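Side-chain contacts in erythromycin dehydratase (Saccharopolyspora erythraea, PDB 3EL6), which probably catalyses the elimination of water from a beta-hydroxyacyl chain carried on acyl carrier protein during assembly of the erythromycin polyketide: residues D84-A89 against P96-L101; M118-P123 against G127-D132; H134-V139 against A143-S148; Y223-V228 against H289-V294. All blocks are in the same frame, centred on the assembly; numbering follows the deposited sequence.

Interaction 1. Residues D84-A89 against P96-L101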
loop_
_atom_site.group_PDB
_atom_site.type_symbol
_atom_site.label_atom_id
_atom_site.label_comp_id
_atom_site.label_asym_id
_atom_site.label_seq_id
_atom_site.Cartn_x
_atom_site.Cartn_y
_atom_site.Cartn_z
ATOM N N ASP A 84 -12.218 12.483 -10.004
ATOM C CA ASP A 84 -11.423 11.996 -11.154
ATOM C C ASP A 84 -10.327 11.062 -10.650
ATOM O O ASP A 84 -10.091 10.007 -11.199
ATOM C CB ASP A 84 -10.802 13.223 -11.918
ATOM C CG ASP A 84 -9.652 12.794 -12.826
ATOM O OD1 ASP A 84 -9.879 11.995 -13.783
ATOM O OD2 ASP A 84 -8.495 13.183 -12.530
ATOM N N LEU A 85 -9.699 11.417 -9.529
ATOM C CA LEU A 85 -8.613 10.541 -9.027
ATOM C C LEU A 85 -9.202 9.173 -8.628
ATOM O O LEU A 85 -8.597 8.160 -8.858
ATOM C CB LEU A 85 -7.948 11.201 -7.808
ATOM C CG LEU A 85 -6.850 12.227 -8.205
ATOM C CD1 LEU A 85 -6.522 12.982 -6.957
ATOM C CD2 LEU A 85 -5.615 11.581 -8.789
ATOM N N ALA A 86 -10.387 9.173 -8.036
ATOM C CA ALA A 86 -11.018 7.902 -7.625
ATOM C C ALA A 86 -11.417 7.057 -8.827
ATOM O O ALA A 86 -11.295 5.850 -8.786
ATOM C CB ALA A 86 -12.274 8.195 -6.735
ATOM N N LEU A 87 -11.880 7.676 -9.906
ATOM C CA LEU A 87 -12.151 6.943 -11.143
ATOM C C LEU A 87 -10.868 6.335 -11.730
ATOM O O LEU A 87 -10.898 5.235 -12.301
ATOM C CB LEU A 87 -12.821 7.910 -12.171
ATOM C CG LEU A 87 -14.264 8.303 -11.809
ATOM C CD1 LEU A 87 -14.695 9.505 -12.724
ATOM C CD2 LEU A 87 -15.232 7.091 -12.080
ATOM N N ALA A 88 -9.757 7.062 -11.603
ATOM C CA ALA A 88 -8.449 6.608 -12.132
ATOM C C ALA A 88 -8.013 5.411 -11.311
ATOM O O ALA A 88 -7.518 4.416 -11.866
ATOM C CB ALA A 88 -7.395 7.709 -11.996
ATOM N N ALA A 89 -8.184 5.515 -9.993
ATOM C CA ALA A 89 -7.903 4.375 -9.092
ATOM C C ALA A 89 -8.776 3.163 -9.466
ATOM O O ALA A 89 -8.276 2.034 -9.589
ATOM C CB ALA A 89 -8.123 4.764 -7.604
ATOM N N PRO A 96 -14.295 0.094 -12.255
ATOM C CA PRO A 96 -14.170 1.421 -12.848
ATOM C C PRO A 96 -15.313 2.375 -12.500
ATOM O O PRO A 96 -15.248 3.592 -12.839
ATOM C CB PRO A 96 -14.099 1.115 -14.351
ATOM C CG PRO A 96 -15.051 -0.053 -14.496
ATOM C CD PRO A 96 -14.674 -0.925 -13.255
ATOM N N VAL A 97 -16.314 1.866 -11.784
ATOM C CA VAL A 97 -17.466 2.683 -11.369
ATOM C C VAL A 97 -17.286 3.184 -9.968
ATOM O O VAL A 97 -16.944 2.436 -9.036
ATOM C CB VAL A 97 -18.815 1.878 -11.467
ATOM C CG1 VAL A 97 -19.968 2.643 -10.855
ATOM C CG2 VAL A 97 -19.080 1.628 -12.974
ATOM N N LEU A 98 -17.551 4.466 -9.812
ATOM C CA LEU A 98 -17.547 5.069 -8.485
ATOM C C LEU A 98 -18.968 4.936 -7.968
ATOM O O LEU A 98 -19.846 5.741 -8.292
ATOM C CB LEU A 98 -17.072 6.510 -8.639
ATOM C CG LEU A 98 -16.052 7.181 -7.761
ATOM C CD1 LEU A 98 -16.098 8.744 -7.822
ATOM C CD2 LEU A 98 -15.750 6.586 -6.330
ATOM N N GLU A 99 -19.247 3.853 -7.223
ATOM C CA GLU A 99 -20.573 3.652 -6.714
ATOM C C GLU A 99 -20.997 4.767 -5.771
ATOM O O GLU A 99 -22.127 5.228 -5.809
ATOM C CB GLU A 99 -20.663 2.308 -5.991
ATOM C CG GLU A 99 -22.008 2.124 -5.384
ATOM C CD GLU A 99 -22.214 0.693 -5.004
ATOM O OE1 GLU A 99 -22.451 -0.120 -5.925
ATOM O OE2 GLU A 99 -22.142 0.416 -3.779
ATOM N N GLU A 100 -20.095 5.232 -4.928
ATOM C CA GLU A 100 -20.339 6.476 -4.179
ATOM C C GLU A 100 -19.015 7.116 -3.839
ATOM O O GLU A 100 -17.994 6.410 -3.668
ATOM C CB GLU A 100 -21.051 6.092 -2.875
ATOM C CG GLU A 100 -21.075 7.131 -1.780
ATOM C CD GLU A 100 -21.638 6.572 -0.460
ATOM O OE1 GLU A 100 -21.015 5.628 0.094
ATOM O OE2 GLU A 100 -22.690 7.084 0.027
ATOM N N LEU A 101 -19.002 8.446 -3.794
ATOM C CA LEU A 101 -17.869 9.172 -3.157
ATOM C C LEU A 101 -18.438 10.297 -2.360
ATOM O O LEU A 101 -19.219 11.141 -2.898
ATOM C CB LEU A 101 -16.873 9.669 -4.222
ATOM C CG LEU A 101 -15.582 10.193 -3.561
ATOM C CD1 LEU A 101 -14.734 9.009 -3.081
ATOM C CD2 LEU A 101 -14.843 11.049 -4.572
HETATM O O HOH W 1 -13.069 4.631 -14.015
#
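Leu98 sets the forked end of its side chain against the methyl of Ala86: CD2 comes within 3.9 Å of Ala86 CB, and CD1 and CG lie hardly farther off. A methyl suits this point of the helix because it leaves the branched leucine room to approach. Leu87, one residue on, reaches across with CD2 alone, which stands 3.9 Å from Leu98 CB and 3.6 Å from the carbonyl oxygen Pro96 O. With CG of Leu87 anti to the carbonyl carbon (chi1 -71°), its end comes nearer the strand than its CB bond alone would bring it, and the two leucines cross at about a right angle. Leu101 adds a looser touch, its CD2 being 4.4 Å from Ala86 CB. Here the helix 79-93 lies against a sheet that curls round it, the hotdog arrangement, of which this chain has a double version. At the edge of the apolar patch a water donates to Leu87 O (2.8 Å) and to Pro96 O (2.7 Å), bridging helix and loop. Farther out, Val83 on the helix also packs on Leu98 and Leu101, while Val257 touches both Leu87 and Leu98 from strand 251-259. Glu99 and Glu100 together face Thr154 in a classic beta bulge, where the strand turns its corner.

Interaction 2. Residues M118-P123 against G127-D132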
loop_
_atom_site.group_PDB
_atom_site.type_symbol
_atom_site.label_atom_id
_atom_site.label_comp_id
_atom_site.label_asym_id
_atom_site.label_seq_id
_atom_site.Cartn_x
_atom_site.Cartn_y
_atom_site.Cartn_z
ATOM N N MET A 118 -4.405 7.712 -2.025
ATOM C CA MET A 118 -5.647 6.977 -2.142
ATOM C C MET A 118 -5.360 5.522 -1.797
ATOM O O MET A 118 -4.335 5.009 -2.198
ATOM C CB MET A 118 -6.209 7.032 -3.578
ATOM C CG MET A 118 -6.769 8.360 -3.963
ATOM S SD MET A 118 -7.480 8.083 -5.574
ATOM C CE MET A 118 -6.016 7.859 -6.609
ATOM N N SER A 119 -6.210 4.911 -0.981
ATOM C CA SER A 119 -6.063 3.496 -0.613
ATOM C C SER A 119 -7.301 2.768 -1.052
ATOM O O SER A 119 -8.399 3.191 -0.702
ATOM C CB SER A 119 -5.972 3.308 0.924
ATOM O OG SER A 119 -5.055 4.247 1.473
ATOM N N VAL A 120 -7.109 1.670 -1.783
ATOM C CA VAL A 120 -8.220 0.794 -2.184
ATOM C C VAL A 120 -8.082 -0.547 -1.436
ATOM O O VAL A 120 -7.025 -1.174 -1.481
ATOM C CB VAL A 120 -8.192 0.569 -3.676
ATOM C CG1 VAL A 120 -9.317 -0.444 -4.113
ATOM C CG2 VAL A 120 -8.414 1.955 -4.396
ATOM N N GLY A 121 -9.116 -0.966 -0.747
ATOM C CA GLY A 121 -8.975 -2.145 0.136
ATOM C C GLY A 121 -9.448 -3.406 -0.499
ATOM O O GLY A 121 -9.624 -3.476 -1.718
ATOM N N ALA A 122 -9.725 -4.403 0.349
ATOM C CA ALA A 122 -10.095 -5.758 -0.087
ATOM C C ALA A 122 -11.535 -5.755 -0.584
ATOM O O ALA A 122 -12.336 -4.937 -0.147
ATOM C CB ALA A 122 -9.982 -6.714 1.146
ATOM N N PRO A 123 -11.878 -6.674 -1.476
ATOM C CA PRO A 123 -13.246 -6.756 -1.993
ATOM C C PRO A 123 -14.215 -7.288 -0.961
ATOM O O PRO A 123 -13.841 -8.135 -0.128
ATOM C CB PRO A 123 -13.103 -7.660 -3.217
ATOM C CG PRO A 123 -11.918 -8.558 -2.868
ATOM C CD PRO A 123 -10.955 -7.638 -2.102
ATOM N N GLY A 127 -17.753 -8.086 -4.461
ATOM C CA GLY A 127 -16.658 -7.750 -5.319
ATOM C C GLY A 127 -16.355 -6.225 -5.319
ATOM O O GLY A 127 -15.413 -5.825 -5.974
ATOM N N ARG A 128 -17.123 -5.429 -4.562
ATOM C CA ARG A 128 -16.884 -3.982 -4.434
ATOM C C ARG A 128 -15.721 -3.717 -3.476
ATOM O O ARG A 128 -15.396 -4.578 -2.617
ATOM C CB ARG A 128 -18.154 -3.267 -3.927
ATOM C CG ARG A 128 -19.276 -3.372 -4.993
ATOM C CD ARG A 128 -20.509 -2.714 -4.494
ATOM N NE ARG A 128 -20.889 -3.403 -3.286
ATOM C CZ ARG A 128 -22.111 -3.398 -2.783
ATOM N NH1 ARG A 128 -23.073 -2.709 -3.414
ATOM N NH2 ARG A 128 -22.364 -4.085 -1.657
ATOM N N ARG A 129 -15.085 -2.547 -3.624
ATOM C CA ARG A 129 -14.022 -2.189 -2.707
ATOM C C ARG A 129 -14.213 -0.779 -2.156
ATOM O O ARG A 129 -14.764 0.102 -2.846
ATOM C CB ARG A 129 -12.653 -2.240 -3.402
ATOM C CG ARG A 129 -12.289 -3.554 -4.069
ATOM C CD ARG A 129 -10.922 -3.460 -4.789
ATOM N NE ARG A 129 -10.618 -4.681 -5.504
ATOM C CZ ARG A 129 -9.894 -5.678 -4.982
ATOM N NH1 ARG A 129 -9.359 -5.591 -3.749
ATOM N NH2 ARG A 129 -9.687 -6.777 -5.679
ATOM N N THR A 130 -13.737 -0.552 -0.928
ATOM C CA THR A 130 -13.703 0.785 -0.368
ATOM C C THR A 130 -12.516 1.558 -0.885
ATOM O O THR A 130 -11.396 1.026 -1.026
ATOM C CB THR A 130 -13.704 0.729 1.187
ATOM O OG1 THR A 130 -14.935 0.135 1.623
ATOM C CG2 THR A 130 -13.553 2.149 1.752
ATOM N N ILE A 131 -12.718 2.844 -1.147
ATOM C CA ILE A 131 -11.587 3.684 -1.466
ATOM C C ILE A 131 -11.585 4.873 -0.464
ATOM O O ILE A 131 -12.620 5.464 -0.157
ATOM C CB ILE A 131 -11.670 4.224 -2.954
ATOM C CG1 ILE A 131 -10.510 5.179 -3.263
ATOM C CG2 ILE A 131 -13.048 4.863 -3.170
ATOM C CD1 ILE A 131 -10.253 5.368 -4.770
ATOM N N ASP A 132 -10.422 5.174 0.067
ATOM C CA ASP A 132 -10.259 6.311 0.983
ATOM C C ASP A 132 -9.343 7.311 0.359
ATOM O O ASP A 132 -8.354 6.955 -0.309
ATOM C CB ASP A 132 -9.676 5.843 2.330
ATOM C CG ASP A 132 -10.666 5.017 3.126
ATOM O OD1 ASP A 132 -11.859 5.421 3.276
ATOM O OD2 ASP A 132 -10.278 3.913 3.574
HETATM O O HOH W 2 -12.332 -2.388 0.606
#
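The guanidinium of Arg129 has the Pro123 ring over one face, with CB 4.1 Å above the plane, and the carbonyl of Gly121 at its edge. There NH1 donates to Gly121 O at 2.9 Å with an N-H...O angle of 164°, and that oxygen lies only 3° out of the guanidinium plane; His49 O takes a further bond from the same nitrogen. The arginine chain, extended from CG to NE, carries the charged end along beside Pro123, while its CD rests 3.5 Å from Val120 CG1. The compact, apolar proline ring suits such a cover, and a long aliphatic stem suits its apolar neighbour. On the same side of the strands Val120 CG2 meets Ile131 CD1 at 3.9 Å, and Met118 SD lies alongside that methyl at 4.0 Å; Leu85, Ala86 and Ala89 of helix 79-93 border this group. Ser119 and Asp132 exchange two backbone bonds, and Gly121 N bonds to Thr130 O at 3.0 Å. Nearer the turn a water joins Ala122 O to Thr130 N. Asp132 OD1 turns to the Thr152 hydroxyl on the next strand. The arrangement is that of an antiparallel beta hairpin, strands 114-123 and 129-137, in the first half of the double hotdog.

Interaction 3. Residues H134-V139 against A143-S148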
loop_
_atom_site.group_PDB
_atom_site.type_symbol
_atom_site.label_atom_id
_atom_site.label_comp_id
_atom_site.label_asym_id
_atom_site.label_seq_id
_atom_site.Cartn_x
_atom_site.Cartn_y
_atom_site.Cartn_z
ATOM N N HIS A 134 -6.884 10.610 1.227
ATOM C CA HIS A 134 -6.243 11.449 2.252
ATOM C C HIS A 134 -5.386 12.495 1.584
ATOM O O HIS A 134 -4.862 12.311 0.466
ATOM C CB HIS A 134 -5.375 10.615 3.237
ATOM C CG HIS A 134 -6.173 9.754 4.191
ATOM N ND1 HIS A 134 -6.761 8.570 3.805
ATOM C CD2 HIS A 134 -6.451 9.890 5.513
ATOM C CE1 HIS A 134 -7.410 8.042 4.830
ATOM N NE2 HIS A 134 -7.241 8.830 5.878
ATOM N N ALA A 135 -5.162 13.590 2.305
ATOM C CA ALA A 135 -4.235 14.590 1.837
ATOM C C ALA A 135 -3.395 15.129 2.988
ATOM O O ALA A 135 -3.830 15.036 4.148
ATOM C CB ALA A 135 -5.046 15.760 1.246
ATOM N N ALA A 136 -2.269 15.759 2.669
ATOM C CA ALA A 136 -1.438 16.364 3.735
ATOM C C ALA A 136 -0.725 17.572 3.170
ATOM O O ALA A 136 -0.490 17.627 1.969
ATOM C CB ALA A 136 -0.423 15.390 4.181
ATOM N N GLU A 137 -0.344 18.528 4.014
ATOM C CA GLU A 137 0.580 19.569 3.552
ATOM C C GLU A 137 1.854 18.925 3.051
ATOM O O GLU A 137 2.369 17.942 3.641
ATOM C CB GLU A 137 0.927 20.525 4.706
ATOM C CG GLU A 137 -0.276 21.030 5.437
ATOM C CD GLU A 137 -0.022 22.364 6.132
ATOM O OE1 GLU A 137 1.166 22.740 6.281
ATOM O OE2 GLU A 137 -1.015 23.046 6.507
ATOM N N ASP A 138 2.405 19.470 1.966
ATOM C CA ASP A 138 3.597 18.883 1.358
ATOM C C ASP A 138 4.760 18.834 2.357
ATOM O O ASP A 138 4.963 19.775 3.132
ATOM C CB ASP A 138 4.001 19.674 0.091
ATOM C CG ASP A 138 4.632 18.793 -0.978
ATOM O OD1 ASP A 138 4.870 19.326 -2.094
ATOM O OD2 ASP A 138 4.877 17.574 -0.732
ATOM N N VAL A 139 5.502 17.726 2.353
ATOM C CA VAL A 139 6.674 17.543 3.211
ATOM C C VAL A 139 7.744 16.823 2.429
ATOM O O VAL A 139 7.437 16.085 1.509
ATOM C CB VAL A 139 6.426 16.628 4.456
ATOM C CG1 VAL A 139 5.654 17.366 5.541
ATOM C CG2 VAL A 139 5.752 15.279 4.031
ATOM N N ALA A 143 7.528 10.308 5.919
ATOM C CA ALA A 143 7.205 9.867 7.310
ATOM C C ALA A 143 6.590 11.027 8.092
ATOM O O ALA A 143 5.841 10.822 9.050
ATOM C CB ALA A 143 8.433 9.305 8.046
ATOM N N ASP A 144 6.874 12.254 7.667
ATOM C CA ASP A 144 6.366 13.441 8.356
ATOM C C ASP A 144 4.959 13.885 7.944
ATOM O O ASP A 144 4.425 14.831 8.530
ATOM C CB ASP A 144 7.328 14.612 8.169
ATOM C CG ASP A 144 8.650 14.410 8.886
ATOM O OD1 ASP A 144 8.687 13.789 9.983
ATOM O OD2 ASP A 144 9.655 14.904 8.331
ATOM N N ALA A 145 4.336 13.197 6.978
ATOM C CA ALA A 145 3.100 13.689 6.368
ATOM C C ALA A 145 1.950 13.681 7.384
ATOM O O ALA A 145 1.670 12.656 8.016
ATOM C CB ALA A 145 2.711 12.819 5.156
ATOM N N GLN A 146 1.286 14.810 7.533
ATOM C CA GLN A 146 0.171 14.900 8.455
ATOM C C GLN A 146 -1.148 14.622 7.758
ATOM O O GLN A 146 -1.963 15.525 7.555
ATOM C CB GLN A 146 0.179 16.272 9.123
ATOM C CG GLN A 146 1.504 16.444 9.928
ATOM C CD GLN A 146 1.628 17.784 10.695
ATOM O OE1 GLN A 146 0.679 18.564 10.828
ATOM N NE2 GLN A 146 2.800 18.008 11.246
ATOM N N TRP A 147 -1.379 13.363 7.402
ATOM C CA TRP A 147 -2.577 12.980 6.653
ATOM C C TRP A 147 -3.863 13.325 7.341
ATOM O O TRP A 147 -3.978 13.147 8.556
ATOM C CB TRP A 147 -2.552 11.473 6.383
ATOM C CG TRP A 147 -1.318 11.015 5.609
ATOM C CD1 TRP A 147 -0.286 10.208 6.042
ATOM C CD2 TRP A 147 -1.075 11.276 4.234
ATOM N NE1 TRP A 147 0.604 9.967 4.994
ATOM C CE2 TRP A 147 0.149 10.650 3.887
ATOM C CE3 TRP A 147 -1.784 12.004 3.261
ATOM C CZ2 TRP A 147 0.689 10.722 2.585
ATOM C CZ3 TRP A 147 -1.238 12.110 2.004
ATOM C CH2 TRP A 147 -0.037 11.456 1.658
ATOM N N SER A 148 -4.832 13.818 6.567
ATOM C CA SER A 148 -6.188 14.000 7.015
ATOM C C SER A 148 -7.088 13.369 5.952
ATOM O O SER A 148 -6.776 13.450 4.781
ATOM C CB SER A 148 -6.551 15.492 7.059
ATOM O OG SER A 148 -7.720 15.635 7.855
HETATM O O HOH W 3 1.961 17.196 6.279
HETATM O O HOH W 4 -1.776 18.202 6.679
#
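Trp147 lays its indole against the backbone and methyls of the strand 134-137. Its CB passes obliquely by the His134 ring; with CG anti to the carbonyl carbon (chi1 -58°), the six-membered ring then swings over toward Ala136. CD2 comes up to the Ala136 methyl, CE3 comes to 3.5 Å from Ala135 C and also meets His134 CB at 3.9 Å, and CZ3 lies beside the peptide between Ala135 and Ala136. The methyls of Ala136 and Ala145 share one face of the indole, both offset toward the rim. Ala136 CB makes an off-centre CH-pi contact, 4.2 Å from the centroid of the six-membered ring, and alanine is short enough to let the aromatic group settle this close to the chain. The setting is the antiparallel connection from strand 129-137 to strand 148-156, whose hydrogen-bonded pair is Ala135 with Ser148: Ser148 N reaches Ala135 O at 2.9 Å, and Ala135 N bonds to Ser148 O. Beyond it the two segments part near an inverse gamma turn centred on Gln146, and two waters bridge the backbones of Glu137 and Gln146. Farther along, Val139 CG2 packs at 4.1 Å on Ala145 CB, extending the apolar strip. Leu115 and Arg117 of strand 114-123 touch Trp147 too, as does Pro47 of the second subunit, while Gly48 of that subunit lies against His134.

Interaction 4. Residues Y223-V228 against H289-V294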
loop_
_atom_site.group_PDB
_atom_site.type_symbol
_atom_site.label_atom_id
_atom_site.label_comp_id
_atom_site.label_asym_id
_atom_site.label_seq_id
_atom_site.Cartn_x
_atom_site.Cartn_y
_atom_site.Cartn_z
ATOM N N TYR A 223 -5.861 12.130 -17.561
ATOM C CA TYR A 223 -7.006 12.187 -16.624
ATOM C C TYR A 223 -8.061 11.141 -17.003
ATOM O O TYR A 223 -8.187 10.790 -18.182
ATOM C CB TYR A 223 -7.681 13.556 -16.556
ATOM C CG TYR A 223 -6.809 14.650 -16.010
ATOM C CD1 TYR A 223 -6.605 14.774 -14.658
ATOM C CD2 TYR A 223 -6.199 15.576 -16.856
ATOM C CE1 TYR A 223 -5.803 15.772 -14.124
ATOM C CE2 TYR A 223 -5.386 16.589 -16.318
ATOM C CZ TYR A 223 -5.211 16.667 -14.973
ATOM O OH TYR A 223 -4.438 17.664 -14.441
ATOM N N ALA A 224 -8.837 10.675 -16.018
ATOM C CA ALA A 224 -9.930 9.749 -16.321
ATOM C C ALA A 224 -11.049 10.585 -16.871
ATOM O O ALA A 224 -11.563 10.280 -17.935
ATOM C CB ALA A 224 -10.392 8.990 -15.064
ATOM N N PHE A 225 -11.388 11.663 -16.171
ATOM C CA PHE A 225 -12.317 12.715 -16.661
ATOM C C PHE A 225 -11.693 14.029 -16.147
ATOM O O PHE A 225 -11.726 14.307 -14.952
ATOM C CB PHE A 225 -13.706 12.575 -16.023
ATOM C CG PHE A 225 -14.813 13.399 -16.720
ATOM C CD1 PHE A 225 -15.936 12.758 -17.246
ATOM C CD2 PHE A 225 -14.725 14.799 -16.824
ATOM C CE1 PHE A 225 -16.974 13.501 -17.886
ATOM C CE2 PHE A 225 -15.744 15.561 -17.436
ATOM C CZ PHE A 225 -16.858 14.923 -17.990
ATOM N N HIS A 226 -11.119 14.823 -17.037
ATOM C CA HIS A 226 -10.450 16.078 -16.607
ATOM C C HIS A 226 -11.200 16.817 -15.531
ATOM O O HIS A 226 -12.382 17.184 -15.701
ATOM C CB HIS A 226 -10.256 17.020 -17.844
ATOM C CG HIS A 226 -9.231 18.087 -17.597
ATOM N ND1 HIS A 226 -9.377 19.026 -16.621
ATOM C CD2 HIS A 226 -7.992 18.279 -18.133
ATOM C CE1 HIS A 226 -8.302 19.803 -16.588
ATOM N NE2 HIS A 226 -7.448 19.369 -17.506
ATOM N N PRO A 227 -10.564 17.084 -14.369
ATOM C CA PRO A 227 -11.315 17.591 -13.247
ATOM C C PRO A 227 -11.838 19.015 -13.400
ATOM O O PRO A 227 -12.862 19.399 -12.731
ATOM C CB PRO A 227 -10.325 17.455 -12.071
ATOM C CG PRO A 227 -9.024 17.474 -12.708
ATOM C CD PRO A 227 -9.136 16.855 -14.031
ATOM N N VAL A 228 -11.183 19.801 -14.278
ATOM C CA VAL A 228 -11.796 21.093 -14.545
ATOM C C VAL A 228 -13.097 20.891 -15.358
ATOM O O VAL A 228 -14.135 21.480 -15.036
ATOM C CB VAL A 228 -10.826 22.072 -15.184
ATOM C CG1 VAL A 228 -11.498 23.459 -15.423
ATOM C CG2 VAL A 228 -9.644 22.259 -14.185
ATOM N N HIS A 289 -22.262 10.382 -28.464
ATOM C CA HIS A 289 -21.813 9.149 -27.784
ATOM C C HIS A 289 -21.745 9.377 -26.275
ATOM O O HIS A 289 -21.293 10.431 -25.846
ATOM C CB HIS A 289 -20.425 8.748 -28.231
ATOM C CG HIS A 289 -20.326 8.509 -29.695
ATOM N ND1 HIS A 289 -19.553 9.296 -30.527
ATOM C CD2 HIS A 289 -20.940 7.602 -30.491
ATOM C CE1 HIS A 289 -19.673 8.858 -31.771
ATOM N NE2 HIS A 289 -20.520 7.842 -31.776
ATOM N N LEU A 290 -22.132 8.376 -25.476
ATOM C CA LEU A 290 -22.186 8.554 -24.028
ATOM C C LEU A 290 -20.747 8.585 -23.514
ATOM O O LEU A 290 -19.884 7.772 -23.921
ATOM C CB LEU A 290 -22.915 7.370 -23.367
ATOM C CG LEU A 290 -23.234 7.530 -21.885
ATOM C CD1 LEU A 290 -24.163 8.716 -21.599
ATOM C CD2 LEU A 290 -23.792 6.227 -21.260
ATOM N N VAL A 291 -20.499 9.517 -22.597
ATOM C CA VAL A 291 -19.156 9.691 -22.040
ATOM C C VAL A 291 -19.201 9.361 -20.547
ATOM O O VAL A 291 -18.291 8.686 -20.040
ATOM C CB VAL A 291 -18.611 11.145 -22.271
ATOM C CG1 VAL A 291 -17.321 11.393 -21.445
ATOM C CG2 VAL A 291 -18.317 11.345 -23.791
ATOM N N ALA A 292 -20.229 9.826 -19.847
ATOM C CA ALA A 292 -20.330 9.549 -18.414
ATOM C C ALA A 292 -21.761 9.722 -17.913
ATOM O O ALA A 292 -22.540 10.480 -18.496
ATOM C CB ALA A 292 -19.362 10.478 -17.647
ATOM N N THR A 293 -22.111 9.037 -16.819
ATOM C CA THR A 293 -23.357 9.288 -16.090
ATOM C C THR A 293 -23.110 9.407 -14.615
ATOM O O THR A 293 -22.084 8.889 -14.102
ATOM C CB THR A 293 -24.395 8.165 -16.310
ATOM O OG1 THR A 293 -23.888 6.913 -15.805
ATOM C CG2 THR A 293 -24.695 7.982 -17.796
ATOM N N VAL A 294 -24.000 10.119 -13.920
ATOM C CA VAL A 294 -23.953 10.281 -12.501
ATOM C C VAL A 294 -25.401 10.124 -12.064
ATOM O O VAL A 294 -26.326 10.881 -12.503
ATOM C CB VAL A 294 -23.452 11.696 -12.058
ATOM C CG1 VAL A 294 -23.592 11.880 -10.474
ATOM C CG2 VAL A 294 -22.024 12.001 -12.578
#
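Asp84 OD1, on the helix 79-93, accepts a hydrogen bond from the backbone N of Phe225, the residue whose ring reaches Val291 and Ala292, and a weaker one from Ala224 N. The carboxylate thus fixes the chain just before the helix 227-235 of the second hotdog. His226 and Pro227, at the start of that helix, begin the HPxLLD sequence found in polyketide synthase dehydratases. Phe225 carries the whole contact. With CG anti to the backbone N (chi1 -166°), its ring extends toward strand 290-299 and presents CE1, which stands 3.9 Å from Ala292 CB and 4.2 Å from Val291 CG1. Ala292 meets the ring at its edge, near the ring plane, whereas Val291 approaches obliquely, its side chain crossing that of phenylalanine at about a right angle. Two consecutive strand residues can both direct their CB toward Phe225 because they form a classic beta bulge opposite Val283. A large flat ring spans the gap between loop and strand, where the backbones stay well apart (8.8 Å from Phe225 CA to Ala292 CA), and a small alanine gives its edge room. Leu259 of the neighbouring strand packs on Phe225 as well. Within the 223-228 segment itself, Pro227 CD lies over the rim of the Tyr223 ring, 3.3 Å above its plane. His226 is the N-cap residue: its ND1, lying 3.1 Å from Val228 N, accepts that hydrogen in the imidazole plane.

Interaction 1 is in touch with two of the others. Its helix meets interaction 2 where Ala89 CB lies 3.6 Å from Ile131 CD1, and a long, weak ion pair joins Glu99 to Arg128; the centres are about 10 Å apart. On another side, Leu87 CB is 3.9 Å from Ala224 CB, which with the Asp84 bond ties the first hotdog helix to the entry of the second; interaction 4 is centred about 11 Å away. Interactions 2 and 3 follow each other along strand 129-137, their centres about 20 Å apart; both pack in part on the second subunit, interaction 3 through more residues. By family analogy, the aspartate ending the HPxLLD sequence, just after 223-228, is probably catalytic, which places interaction 4 near the active site.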